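PDB 4IV6: acyl-CoA dehydrogenase FadE3 from Mycobacterium smegmatis, which belongs to the acyl-CoA dehydrogenase family of flavoproteins and binds dihydroflavine-adenine dinucleotide within an assembly of four chains. Local coordinates for residues E11-V15 and C70-V74; D145-I151 and T217-V223; V30-E34 and T348-R354. All coordinates share one frame; numbering follows the deposited sequence. Where two conformers were deposited one is given.

Interaction 1: residues E11-V15 and C70-V74; sequences EETIV and CYVQV
Cys70 SG presses against the CG2 methyl of Ile14, only 3.4 Å away, which is tight for a sulfur and a methyl. The thiol is swung anti to its own backbone N (chi1 171°), and this carries the sulfur across toward helix 9-26. About a right angle round the sulfur from that methyl lies the Glu11 chain, with CG of Glu11 3.8 Å from SG of Cys70. Glu11 lies along the cysteine rather than bonding to it: its extended methylene chain passes Cys70 CB, and its carboxylate goes on to the backbone N of Ser67, just before the second segment. One turn further on, Val74 takes over. Its CG2 sits 4.1 Å from Ile14 CG1, and the two side chains meet at about a right angle. The same methyl is 4.2 Å from Val15 CG2. Val15 CG2 also rests on Gln73 CB, at 3.9 Å. The two helix segments run nearly parallel, 12° apart, with axes 9.6 Å from each other. Glu11 therefore faces Cys70, and Val15 faces Val74 one turn later. Both helices belong to the N-terminal helical domain of the acyl-CoA dehydrogenase fold. Beyond the contact, Val72 on helix 68-81 packs on helices 234-270 and 282-310. Mostly methyls, methylenes and one sulfur make up the meeting surface, so the two helices are held here by van der Waals packing.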
ATOM      1  N   GLU B  11     -15.747  31.167 -18.243  1.00 30.45           N
ATOM      2  CA  GLU B  11     -15.495  30.070 -17.339  1.00 29.04           C
ATOM      3  C   GLU B  11     -14.035  30.059 -16.900  1.00 28.31           C
ATOM      4  O   GLU B  11     -13.742  29.862 -15.731  1.00 26.53           O
ATOM      5  CB  GLU B  11     -15.946  28.761 -17.962  1.00 29.43           C
ATOM      6  CG  GLU B  11     -17.454  28.592 -17.853  1.00 30.44           C
ATOM      7  CD  GLU B  11     -17.987  27.341 -18.535  1.00 32.34           C
ATOM      8  OE1 GLU B  11     -17.279  26.720 -19.364  1.00 34.57           O
ATOM      9  OE2 GLU B  11     -19.146  26.997 -18.272  1.00 32.78           O
ATOM     10  N   GLU B  12     -13.124  30.330 -17.829  1.00 29.49           N
ATOM     11  CA  GLU B  12     -11.705  30.421 -17.487  1.00 30.03           C
ATOM     12  C   GLU B  12     -11.487  31.545 -16.497  1.00 27.51           C
ATOM     13  O   GLU B  12     -10.723  31.426 -15.544  1.00 25.52           O
ATOM     14  CB  GLU B  12     -10.857  30.714 -18.736  1.00 33.84           C
ATOM     15  CG  GLU B  12     -10.901  29.648 -19.806  1.00 37.93           C
ATOM     16  CD  GLU B  12      -9.852  28.554 -19.631  1.00 41.14           C
ATOM     17  OE1 GLU B  12      -9.581  28.147 -18.472  1.00 43.67           O
ATOM     18  OE2 GLU B  12      -9.306  28.107 -20.674  1.00 45.29           O
ATOM     19  N   THR B  13     -12.161  32.652 -16.754  1.00 26.82           N
ATOM     20  CA  THR B  13     -12.053  33.821 -15.916  1.00 26.14           C
ATOM     21  C   THR B  13     -12.499  33.535 -14.486  1.00 24.94           C
ATOM     22  O   THR B  13     -11.834  33.986 -13.540  1.00 24.51           O
ATOM     23  CB  THR B  13     -12.844  35.003 -16.531  1.00 27.02           C
ATOM     24  OG1 THR B  13     -12.196  35.420 -17.753  1.00 27.73           O
ATOM     25  CG2 THR B  13     -12.902  36.180 -15.571  1.00 27.01           C
ATOM     26  N   ILE B  14     -13.616  32.829 -14.314  1.00 24.62           N
ATOM     27  CA  ILE B  14     -14.112  32.540 -12.955  1.00 24.53           C
ATOM     28  C   ILE B  14     -13.061  31.704 -12.192  1.00 22.45           C
ATOM     29  O   ILE B  14     -12.745  32.011 -11.040  1.00 21.19           O
ATOM     30  CB  ILE B  14     -15.528  31.903 -12.928  1.00 26.09           C
ATOM     31  CG1 ILE B  14     -16.030  31.655 -11.507  1.00 26.56           C
ATOM     32  CG2 ILE B  14     -15.562  30.528 -13.545  1.00 27.22           C
ATOM     33  CD1 ILE B  14     -16.251  32.919 -10.712  1.00 28.12           C
ATOM     34  N   VAL B  15     -12.488  30.698 -12.847  1.00 22.17           N
ATOM     35  CA  VAL B  15     -11.454  29.880 -12.211  1.00 21.71           C
ATOM     36  C   VAL B  15     -10.297  30.783 -11.777  1.00 22.30           C
ATOM     37  O   VAL B  15      -9.862  30.712 -10.635  1.00 21.58           O
ATOM     38  CB  VAL B  15     -10.976  28.752 -13.131  1.00 22.75           C
ATOM     39  CG1 VAL B  15      -9.811  27.991 -12.484  1.00 22.86           C
ATOM     40  CG2 VAL B  15     -12.121  27.786 -13.432  1.00 22.54           C
ATOM     41  N   CYS B  70     -16.053  23.273 -15.259  1.00 17.51           N
ATOM     42  CA  CYS B  70     -15.704  24.563 -14.656  1.00 17.57           C
ATOM     43  C   CYS B  70     -15.999  24.507 -13.166  1.00 17.14           C
ATOM     44  O   CYS B  70     -15.190  24.945 -12.344  1.00 16.92           O
ATOM     45  CB  CYS B  70     -16.493  25.711 -15.301  1.00 18.52           C
ATOM     46  SG  CYS B  70     -16.314  27.296 -14.435  1.00 18.83           S
ATOM     47  N   TYR B  71     -17.144  23.946 -12.820  1.00 16.93           N
ATOM     48  CA  TYR B  71     -17.561  23.871 -11.422  1.00 16.73           C
ATOM     49  C   TYR B  71     -16.496  23.132 -10.562  1.00 16.10           C
ATOM     50  O   TYR B  71     -16.105  23.603  -9.481  1.00 15.22           O
ATOM     51  CB  TYR B  71     -18.924  23.182 -11.297  1.00 17.03           C
ATOM     52  CG  TYR B  71     -19.338  23.033  -9.849  1.00 17.36           C
ATOM     53  CD1 TYR B  71     -19.880  24.099  -9.146  1.00 17.40           C
ATOM     54  CD2 TYR B  71     -19.140  21.845  -9.181  1.00 17.38           C
ATOM     55  CE1 TYR B  71     -20.210  23.987  -7.815  1.00 18.11           C
ATOM     56  CE2 TYR B  71     -19.497  21.711  -7.856  1.00 17.66           C
ATOM     57  CZ  TYR B  71     -20.015  22.765  -7.163  1.00 18.12           C
ATOM     58  OH  TYR B  71     -20.348  22.616  -5.830  1.00 18.92           O
ATOM     59  N   VAL B  72     -16.023  21.987 -11.046  1.00 15.89           N
ATOM     60  CA  VAL B  72     -15.053  21.209 -10.262  1.00 15.86           C
ATOM     61  C   VAL B  72     -13.741  21.965 -10.107  1.00 16.05           C
ATOM     62  O   VAL B  72     -13.106  21.895  -9.065  1.00 15.61           O
ATOM     63  CB  VAL B  72     -14.876  19.768 -10.778  1.00 16.05           C
ATOM     64  CG1 VAL B  72     -16.224  19.049 -10.788  1.00 16.29           C
ATOM     65  CG2 VAL B  72     -14.272  19.723 -12.155  1.00 16.41           C
ATOM     66  N   GLN B  73     -13.350  22.710 -11.136  1.00 17.01           N
ATOM     67  CA  GLN B  73     -12.152  23.512 -11.035  1.00 17.39           C
ATOM     68  C   GLN B  73     -12.325  24.648 -10.023  1.00 16.30           C
ATOM     69  O   GLN B  73     -11.393  24.965  -9.296  1.00 16.37           O
ATOM     70  CB  GLN B  73     -11.717  24.019 -12.394  1.00 19.00           C
ATOM     71  CG  GLN B  73     -11.185  22.904 -13.299  1.00 20.45           C
ATOM     72  CD  GLN B  73     -10.939  23.370 -14.709  1.00 22.94           C
ATOM     73  OE1 GLN B  73     -11.563  22.891 -15.670  1.00 25.70           O
ATOM     74  NE2 GLN B  73     -10.067  24.332 -14.847  1.00 23.96           N
ATOM     75  N   VAL B  74     -13.513  25.227  -9.942  1.00 15.81           N
ATOM     76  CA  VAL B  74     -13.771  26.296  -8.951  1.00 15.38           C
ATOM     77  C   VAL B  74     -13.727  25.706  -7.551  1.00 14.33           C
ATOM     78  O   VAL B  74     -13.097  26.261  -6.640  1.00 14.02           O
ATOM     79  CB  VAL B  74     -15.116  27.009  -9.183  1.00 15.61           C
ATOM     80  CG1 VAL B  74     -15.460  27.921  -8.018  1.00 15.56           C
ATOM     81  CG2 VAL B  74     -15.089  27.803 -10.468  1.00 16.41           C
TER

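Interaction 2: residues D145-I151 and T217-V223; sequences DGDDYVI and TDARVPV
Val223 lies over one face of the Tyr149 ring: its CG1 is 4.1 Å from the ring centroid and 14° off the normal, displaced toward the rim, a CH-pi contact. With chi1 at -66°, this methyl stands anti to the Val223 carbonyl carbon, which sets it against the ring. At the ring edge sits Val221 CG2, also 3.9 Å from Tyr149 CB. On the same face of the sheet, Ile151 CD1 is 4.0 Å from Val221 CG2, and Ile151 CB is 4.1 Å from its cross-strand neighbour Ala219 CB. On the other, Val150 CG2 lies over the Arg220 guanidinium. Arg220 was modelled in two conformers; the one described links to Asp145, Asp148 and Asp218 in a salt-bridge network, doubtful in detail because the Asp145 contact is unusually short. The backbones hold these side chains in register. Strands 148-151 and 219-222 are antiparallel, and Tyr149 and Val221 bond each other both ways, with Tyr149 N 2.7 Å from Val221 O and Val221 N 3.0 Å from Tyr149 O. Ile151 and Ala219 do the same. This is part of the beta domain in the middle of the acyl-CoA dehydrogenase fold. Asp218 and Ala219 both face Ile151 in a G1 beta bulge, where the chain turns a corner. At the far end, Val223 N bonds to Asp147 O, 2.9 Å away and from above the carbonyl plane. A type II' turn from Asp145 to Asp148 brings that carbonyl into place. The Tyr149 hydroxyl bonds to Glu231, and Tyr149, Ile151 and Val221 pack on strand 184-190.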
ATOM      1  N   ASP B 145     -50.835  16.454   8.455  1.00 28.14           N
ATOM      2  CA  ASP B 145     -51.933  16.888   9.305  1.00 28.35           C
ATOM      3  C   ASP B 145     -52.514  18.122   8.625  1.00 28.40           C
ATOM      4  O   ASP B 145     -51.936  19.213   8.693  1.00 26.55           O
ATOM      5  CB  ASP B 145     -51.440  17.214  10.716  1.00 28.52           C
ATOM      6  CG  ASP B 145     -52.511  17.850  11.581  1.00 29.89           C
ATOM      7  OD1 ASP B 145     -53.681  17.585  11.355  1.00 32.17           O
ATOM      8  OD2 ASP B 145     -52.193  18.622  12.492  1.00 30.26           O
ATOM      9  N   GLY B 146     -53.634  17.932   7.929  1.00 29.47           N
ATOM     10  CA  GLY B 146     -54.257  19.002   7.162  1.00 29.49           C
ATOM     11  C   GLY B 146     -53.343  19.361   6.012  1.00 29.19           C
ATOM     12  O   GLY B 146     -52.923  18.492   5.255  1.00 29.96           O
ATOM     13  N   ASP B 147     -52.991  20.632   5.898  1.00 29.04           N
ATOM     14  CA  ASP B 147     -52.078  21.059   4.854  1.00 29.35           C
ATOM     15  C   ASP B 147     -50.684  21.311   5.352  1.00 26.68           C
ATOM     16  O   ASP B 147     -49.934  22.030   4.704  1.00 25.18           O
ATOM     17  CB  ASP B 147     -52.604  22.299   4.158  1.00 32.10           C
ATOM     18  CG  ASP B 147     -53.964  22.062   3.517  1.00 35.04           C
ATOM     19  OD1 ASP B 147     -54.165  21.010   2.857  1.00 36.24           O
ATOM     20  OD2 ASP B 147     -54.824  22.935   3.697  1.00 38.12           O
ATOM     21  N   ASP B 148     -50.336  20.696   6.487  1.00 24.73           N
ATOM     22  CA  ASP B 148     -48.973  20.692   7.004  1.00 22.74           C
ATOM     23  C   ASP B 148     -48.397  19.286   7.053  1.00 21.09           C
ATOM     24  O   ASP B 148     -49.117  18.300   7.152  1.00 21.65           O
ATOM     25  CB  ASP B 148     -48.902  21.238   8.445  1.00 23.03           C
ATOM     26  CG  ASP B 148     -49.141  22.736   8.537  1.00 24.75           C
ATOM     27  OD1 ASP B 148     -48.788  23.520   7.592  1.00 24.75           O
ATOM     28  OD2 ASP B 148     -49.670  23.126   9.611  1.00 25.81           O
ATOM     29  N   TYR B 149     -47.076  19.222   7.010  1.00 19.14           N
ATOM     30  CA  TYR B 149     -46.346  18.095   7.565  1.00 18.48           C
ATOM     31  C   TYR B 149     -45.927  18.480   8.983  1.00 17.72           C
ATOM     32  O   TYR B 149     -45.537  19.620   9.227  1.00 17.98           O
ATOM     33  CB  TYR B 149     -45.105  17.760   6.744  1.00 17.66           C
ATOM     34  CG  TYR B 149     -45.377  17.126   5.396  1.00 18.48           C
ATOM     35  CD1 TYR B 149     -45.870  15.836   5.288  1.00 18.78           C
ATOM     36  CD2 TYR B 149     -45.076  17.807   4.227  1.00 18.87           C
ATOM     37  CE1 TYR B 149     -46.067  15.248   4.037  1.00 20.14           C
ATOM     38  CE2 TYR B 149     -45.280  17.230   2.986  1.00 20.14           C
ATOM     39  CZ  TYR B 149     -45.769  15.955   2.894  1.00 20.36           C
ATOM     40  OH  TYR B 149     -45.953  15.421   1.630  1.00 22.37           O
ATOM     41  N   VAL B 150     -46.033  17.518   9.891  1.00 17.35           N
ATOM     42  CA  VAL B 150     -45.509  17.622  11.225  1.00 16.97           C
ATOM     43  C   VAL B 150     -44.269  16.756  11.313  1.00 15.97           C
ATOM     44  O   VAL B 150     -44.345  15.532  11.182  1.00 16.20           O
ATOM     45  CB  VAL B 150     -46.505  17.156  12.285  1.00 17.80           C
ATOM     46  CG1 VAL B 150     -45.930  17.434  13.665  1.00 17.61           C
ATOM     47  CG2 VAL B 150     -47.847  17.869  12.098  1.00 18.55           C
ATOM     48  N   ILE B 151     -43.142  17.420  11.560  1.00 14.91           N
ATOM     49  CA  ILE B 151     -41.828  16.778  11.591  1.00 14.18           C
ATOM     50  C   ILE B 151     -41.350  16.545  13.022  1.00 13.80           C
ATOM     51  O   ILE B 151     -41.316  17.483  13.855  1.00 13.03           O
ATOM     52  CB  ILE B 151     -40.780  17.636  10.842  1.00 14.01           C
ATOM     53  CG1 ILE B 151     -41.257  18.002   9.429  1.00 14.64           C
ATOM     54  CG2 ILE B 151     -39.449  16.924  10.745  1.00 13.78           C
ATOM     55  CD1 ILE B 151     -40.383  19.034   8.728  1.00 14.57           C
ATOM     56  N   THR B 217     -39.099  19.000  16.879  1.00 15.11           N
ATOM     57  CA  THR B 217     -40.190  18.721  17.808  1.00 15.61           C
ATOM     58  C   THR B 217     -41.451  19.355  17.288  1.00 15.64           C
ATOM     59  O   THR B 217     -41.573  20.563  17.288  1.00 15.16           O
ATOM     60  CB  THR B 217     -39.860  19.319  19.176  1.00 16.40           C
ATOM     61  OG1 THR B 217     -38.549  18.884  19.571  1.00 17.12           O
ATOM     62  CG2 THR B 217     -40.872  18.894  20.204  1.00 17.60           C
ATOM     63  N   ASP B 218     -42.395  18.530  16.834  1.00 16.11           N
ATOM     64  CA  ASP B 218     -43.721  19.009  16.403  1.00 16.09           C
ATOM     65  C   ASP B 218     -43.550  20.168  15.419  1.00 16.30           C
ATOM     66  O   ASP B 218     -44.288  21.169  15.471  1.00 16.85           O
ATOM     67  CB  ASP B 218     -44.538  19.437  17.628  1.00 16.98           C
ATOM     68  CG  ASP B 218     -46.031  19.635  17.325  1.00 17.37           C
ATOM     69  OD1 ASP B 218     -46.643  18.760  16.695  1.00 16.77           O
ATOM     70  OD2 ASP B 218     -46.575  20.657  17.762  1.00 17.94           O
ATOM     71  N   ALA B 219     -42.599  20.027  14.504  1.00 15.63           N
ATOM     72  CA  ALA B 219     -42.217  21.144  13.606  1.00 16.00           C
ATOM     73  C   ALA B 219     -43.099  21.125  12.372  1.00 16.36           C
ATOM     74  O   ALA B 219     -43.029  20.185  11.548  1.00 15.97           O
ATOM     75  CB  ALA B 219     -40.763  21.038  13.197  1.00 15.43           C
ATOM     76  N   ARG B 220     -43.919  22.163  12.235  1.00 17.15           N
ATOM     77  CA  ARG B 220     -44.923  22.233  11.176  0.50 18.08           C
ATOM     78  C   ARG B 220     -44.404  22.975   9.949  1.00 17.62           C
ATOM     79  O   ARG B 220     -43.942  24.100  10.062  1.00 17.76           O
ATOM     80  CB  ARG B 220     -46.169  22.953  11.690  0.50 19.78           C
ATOM     81  CG  ARG B 220     -46.725  22.390  12.989  0.50 20.98           C
ATOM     82  CD  ARG B 220     -48.091  23.003  13.290  0.50 22.79           C
ATOM     83  NE  ARG B 220     -49.131  22.063  12.934  0.50 23.69           N
ATOM     84  CZ  ARG B 220     -49.405  20.997  13.674  0.50 24.30           C
ATOM     85  NH1 ARG B 220     -50.346  20.161  13.293  0.50 24.78           N
ATOM     86  NH2 ARG B 220     -48.718  20.781  14.804  0.50 24.64           N
ATOM     87  N   VAL B 221     -44.481  22.340   8.792  1.00 17.32           N
ATOM     88  CA  VAL B 221     -44.197  22.993   7.517  1.00 17.70           C
ATOM     89  C   VAL B 221     -45.374  22.710   6.594  1.00 18.80           C
ATOM     90  O   VAL B 221     -46.051  21.721   6.745  1.00 18.31           O
ATOM     91  CB  VAL B 221     -42.892  22.492   6.880  1.00 17.09           C
ATOM     92  CG1 VAL B 221     -41.729  22.745   7.816  1.00 16.89           C
ATOM     93  CG2 VAL B 221     -42.979  21.018   6.498  1.00 16.77           C
ATOM     94  N   PRO B 222     -45.636  23.596   5.637  1.00 20.45           N
ATOM     95  CA  PRO B 222     -46.726  23.305   4.738  1.00 21.45           C
ATOM     96  C   PRO B 222     -46.399  22.133   3.812  1.00 21.07           C
ATOM     97  O   PRO B 222     -45.212  21.856   3.541  1.00 19.66           O
ATOM     98  CB  PRO B 222     -46.922  24.614   3.959  1.00 22.71           C
ATOM     99  CG  PRO B 222     -45.696  25.420   4.172  1.00 22.79           C
ATOM    100  CD  PRO B 222     -45.003  24.898   5.390  1.00 21.66           C
ATOM    101  N   VAL B 223     -47.437  21.438   3.348  1.00 21.53           N
ATOM    102  CA  VAL B 223     -47.228  20.263   2.467  1.00 22.21           C
ATOM    103  C   VAL B 223     -46.551  20.625   1.162  1.00 22.28           C
ATOM    104  O   VAL B 223     -45.887  19.779   0.558  1.00 21.15           O
ATOM    105  CB  VAL B 223     -48.504  19.421   2.199  1.00 23.04           C
ATOM    106  CG1 VAL B 223     -48.965  18.773   3.500  1.00 23.80           C
ATOM    107  CG2 VAL B 223     -49.623  20.239   1.554  1.00 24.30           C
TER

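Interaction 3: residues V30-E34 and T348-R354; sequences VRELE and TEYDVER
Arg31 and Asp351 make the charged part of the contact. Both terminal nitrogens of Arg31 converge on one carboxylate oxygen: Asp351 OD1 is 2.8 Å from Arg31 NH1 and 2.9 Å from Arg31 NH2. Each bond is weak in angle, but the two planes are nearly parallel, 12° apart, though the carboxylate is stepped to one side of the guanidinium plane, with OD1 near its edge. A bend at chi3 (-27°) in Arg31 turns the group that way. Among neutral partners, Arg31 NH1 also bonds to Thr348 O at 3.2 Å, coming from above that carbonyl plane. Glu349 O stands over a face of the same guanidinium.

The packing centres on Arg354. Val30 CG2 sits over the centre of its guanidinium, and Val30 CG1 is 3.3 Å from Arg354 NH2. The Glu34 carboxylate lies beside the Arg354 methylenes, with Glu34 CD 3.9 Å from Arg354 CG. The polar ends pair outside the segments: Arg354 with Gly81 O, Glu34 with Arg357. Glu349 reaches Arg199 of the second subunit in a salt bridge. The arrangement joins the N-terminal and C-terminal helical domains of the acyl-CoA dehydrogenase fold, and its 348-354 side is itself part of a subunit interface.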
ATOM      1  N   VAL B  30      -6.012  32.483   6.685  1.00 24.63           N
ATOM      2  CA  VAL B  30      -6.541  31.154   6.964  1.00 23.21           C
ATOM      3  C   VAL B  30      -5.985  30.563   8.269  1.00 23.68           C
ATOM      4  O   VAL B  30      -6.742  30.037   9.081  1.00 22.02           O
ATOM      5  CB  VAL B  30      -6.389  30.214   5.728  1.00 23.03           C
ATOM      6  CG1 VAL B  30      -4.926  29.981   5.368  1.00 25.17           C
ATOM      7  CG2 VAL B  30      -7.067  28.895   5.977  1.00 22.43           C
ATOM      8  N   ARG B  31      -4.687  30.717   8.533  1.00 26.02           N
ATOM      9  CA  ARG B  31      -4.142  30.114   9.744  1.00 27.56           C
ATOM     10  C   ARG B  31      -4.832  30.635  10.984  1.00 27.56           C
ATOM     11  O   ARG B  31      -5.274  29.858  11.798  1.00 27.03           O
ATOM     12  CB  ARG B  31      -2.625  30.283   9.877  1.00 30.19           C
ATOM     13  CG  ARG B  31      -2.068  29.572  11.135  1.00 32.07           C
ATOM     14  CD  ARG B  31      -0.565  29.751  11.364  1.00 34.76           C
ATOM     15  NE  ARG B  31       0.073  29.985  10.081  1.00 36.13           N
ATOM     16  CZ  ARG B  31       0.323  29.059   9.174  1.00 36.22           C
ATOM     17  NH1 ARG B  31       0.073  27.774   9.416  1.00 35.66           N
ATOM     18  NH2 ARG B  31       0.872  29.420   8.025  1.00 38.54           N
ATOM     19  N   GLU B  32      -4.920  31.952  11.121  1.00 28.66           N
ATOM     20  CA  GLU B  32      -5.495  32.546  12.313  1.00 29.92           C
ATOM     21  C   GLU B  32      -6.960  32.147  12.441  1.00 28.45           C
ATOM     22  O   GLU B  32      -7.408  31.759  13.514  1.00 30.67           O
ATOM     23  CB  GLU B  32      -5.350  34.072  12.290  1.00 31.08           C
ATOM     24  N   LEU B  33      -7.714  32.239  11.361  1.00 26.80           N
ATOM     25  CA  LEU B  33      -9.129  31.916  11.424  1.00 26.10           C
ATOM     26  C   LEU B  33      -9.331  30.435  11.764  1.00 26.04           C
ATOM     27  O   LEU B  33     -10.077  30.134  12.676  1.00 26.84           O
ATOM     28  CB  LEU B  33      -9.827  32.214  10.096  1.00 25.05           C
ATOM     29  CG  LEU B  33      -9.884  33.671   9.587  1.00 26.01           C
ATOM     30  CD1 LEU B  33     -10.342  33.665   8.148  1.00 24.90           C
ATOM     31  CD2 LEU B  33     -10.791  34.561  10.436  1.00 27.19           C
ATOM     32  N   GLU B  34      -8.639  29.546  11.027  1.00 26.44           N
ATOM     33  CA  GLU B  34      -8.827  28.062  11.099  1.00 25.89           C
ATOM     34  C   GLU B  34      -8.416  27.593  12.468  1.00 27.61           C
ATOM     35  O   GLU B  34      -9.131  26.806  13.091  1.00 28.32           O
ATOM     36  CB  GLU B  34      -8.008  27.326  10.019  1.00 24.25           C
ATOM     37  CG  GLU B  34      -8.348  25.839   9.751  1.00 23.41           C
ATOM     38  CD  GLU B  34      -7.706  24.867  10.713  1.00 24.05           C
ATOM     39  OE1 GLU B  34      -6.697  25.198  11.355  1.00 24.80           O
ATOM     40  OE2 GLU B  34      -8.200  23.717  10.817  1.00 27.05           O
ATOM     41  N   THR B 348       2.307  23.602  13.694  1.00 17.27           N
ATOM     42  CA  THR B 348       1.112  24.312  13.230  1.00 17.74           C
ATOM     43  C   THR B 348       1.429  25.692  12.656  1.00 18.66           C
ATOM     44  O   THR B 348       0.507  26.395  12.234  1.00 18.72           O
ATOM     45  CB  THR B 348       0.058  24.493  14.339  1.00 18.17           C
ATOM     46  OG1 THR B 348       0.636  25.245  15.410  1.00 18.58           O
ATOM     47  CG2 THR B 348      -0.412  23.176  14.865  1.00 18.16           C
ATOM     48  N   GLU B 349       2.713  26.071  12.631  1.00 19.52           N
ATOM     49  CA  GLU B 349       3.200  27.241  11.898  1.00 20.46           C
ATOM     50  C   GLU B 349       3.464  26.942  10.417  1.00 19.94           C
ATOM     51  O   GLU B 349       3.655  27.865   9.618  1.00 19.22           O
ATOM     52  CB  GLU B 349       4.460  27.822  12.575  1.00 22.49           C
ATOM     53  CG  GLU B 349       4.096  28.545  13.867  1.00 24.42           C
ATOM     54  CD  GLU B 349       5.256  28.878  14.809  1.00 26.90           C
ATOM     55  OE1 GLU B 349       4.965  29.585  15.801  1.00 30.50           O
ATOM     56  OE2 GLU B 349       6.416  28.446  14.622  1.00 27.58           O
ATOM     57  N   TYR B 350       3.425  25.662  10.054  1.00 18.91           N
ATOM     58  CA  TYR B 350       3.428  25.227   8.653  1.00 18.98           C
ATOM     59  C   TYR B 350       2.017  24.712   8.323  1.00 17.55           C
ATOM     60  O   TYR B 350       1.206  24.475   9.229  1.00 17.59           O
ATOM     61  CB  TYR B 350       4.487  24.134   8.436  1.00 19.12           C
ATOM     62  CG  TYR B 350       5.895  24.653   8.584  1.00 20.60           C
ATOM     63  CD1 TYR B 350       6.383  25.019   9.822  1.00 20.97           C
ATOM     64  CD2 TYR B 350       6.725  24.814   7.470  1.00 21.81           C
ATOM     65  CE1 TYR B 350       7.651  25.519   9.968  1.00 22.38           C
ATOM     66  CE2 TYR B 350       8.024  25.326   7.606  1.00 22.65           C
ATOM     67  CZ  TYR B 350       8.467  25.668   8.868  1.00 23.20           C
ATOM     68  OH  TYR B 350       9.721  26.158   9.072  1.00 25.10           O
ATOM     69  N   ASP B 351       1.707  24.591   7.045  1.00 16.71           N
ATOM     70  CA  ASP B 351       0.330  24.345   6.607  1.00 16.38           C
ATOM     71  C   ASP B 351       0.014  22.860   6.386  1.00 14.94           C
ATOM     72  O   ASP B 351      -1.158  22.482   6.330  1.00 14.67           O
ATOM     73  CB  ASP B 351       0.039  25.131   5.328  1.00 17.55           C
ATOM     74  CG  ASP B 351       0.031  26.657   5.554  1.00 19.02           C
ATOM     75  OD1 ASP B 351      -0.201  27.101   6.698  1.00 19.75           O
ATOM     76  OD2 ASP B 351       0.251  27.399   4.581  1.00 19.96           O
ATOM     77  N   VAL B 352       1.043  22.029   6.239  1.00 13.99           N
ATOM     78  CA  VAL B 352       0.826  20.646   5.860  1.00 13.35           C
ATOM     79  C   VAL B 352       0.041  19.897   6.947  1.00 13.04           C
ATOM     80  O   VAL B 352      -0.693  18.982   6.634  1.00 12.84           O
ATOM     81  CB  VAL B 352       2.116  19.894   5.417  1.00 13.34           C
ATOM     82  CG1 VAL B 352       2.605  20.424   4.074  1.00 13.79           C
ATOM     83  CG2 VAL B 352       3.250  20.016   6.441  1.00 13.46           C
ATOM     84  N   GLU B 353       0.178  20.277   8.217  1.00 13.01           N
ATOM     85  CA  GLU B 353      -0.594  19.625   9.272  1.00 12.95           C
ATOM     86  C   GLU B 353      -2.078  19.879   9.113  1.00 13.09           C
ATOM     87  O   GLU B 353      -2.878  19.015   9.407  1.00 12.78           O
ATOM     88  CB  GLU B 353      -0.133  20.040  10.669  1.00 13.31           C
ATOM     89  CG  GLU B 353      -0.421  21.486  11.041  1.00 13.64           C
ATOM     90  CD  GLU B 353      -1.781  21.716  11.693  1.00 13.89           C
ATOM     91  OE1 GLU B 353      -2.348  22.818  11.517  1.00 13.99           O
ATOM     92  OE2 GLU B 353      -2.262  20.815  12.398  1.00 13.81           O
ATOM     93  N   ARG B 354      -2.443  21.052   8.601  1.00 13.43           N
ATOM     94  CA  ARG B 354      -3.836  21.347   8.356  1.00 13.93           C
ATOM     95  C   ARG B 354      -4.390  20.457   7.224  1.00 13.58           C
ATOM     96  O   ARG B 354      -5.508  19.941   7.341  1.00 13.32           O
ATOM     97  CB  ARG B 354      -4.044  22.827   8.003  1.00 14.81           C
ATOM     98  CG  ARG B 354      -5.510  23.171   7.915  1.00 15.66           C
ATOM     99  CD  ARG B 354      -5.857  24.215   6.914  1.00 16.46           C
ATOM    100  NE  ARG B 354      -4.872  25.272   6.638  1.00 17.05           N
ATOM    101  CZ  ARG B 354      -4.822  25.869   5.444  1.00 17.51           C
ATOM    102  NH1 ARG B 354      -5.665  25.489   4.457  1.00 17.51           N
ATOM    103  NH2 ARG B 354      -3.963  26.849   5.218  1.00 17.98           N
TER

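Interaction 1 lies within the N-terminal helical domain, and interaction 3 ties that domain to the C-terminal one. Their centres are 26 Å apart. Helix 9-26 is followed directly by helix 30-35, and their segments alternate along the chain. Interaction 2 belongs to the beta domain, and its centre is 40 Å from that of interaction 1 and 44 Å from that of interaction 3. In sequence it falls between the two segments of interaction 3, and interaction 1 closes before it opens. No two of the contacts touch. Together they sample the layout of the family: packing within a helical domain, strand pairing in the middle domain, and a joint between helical domains.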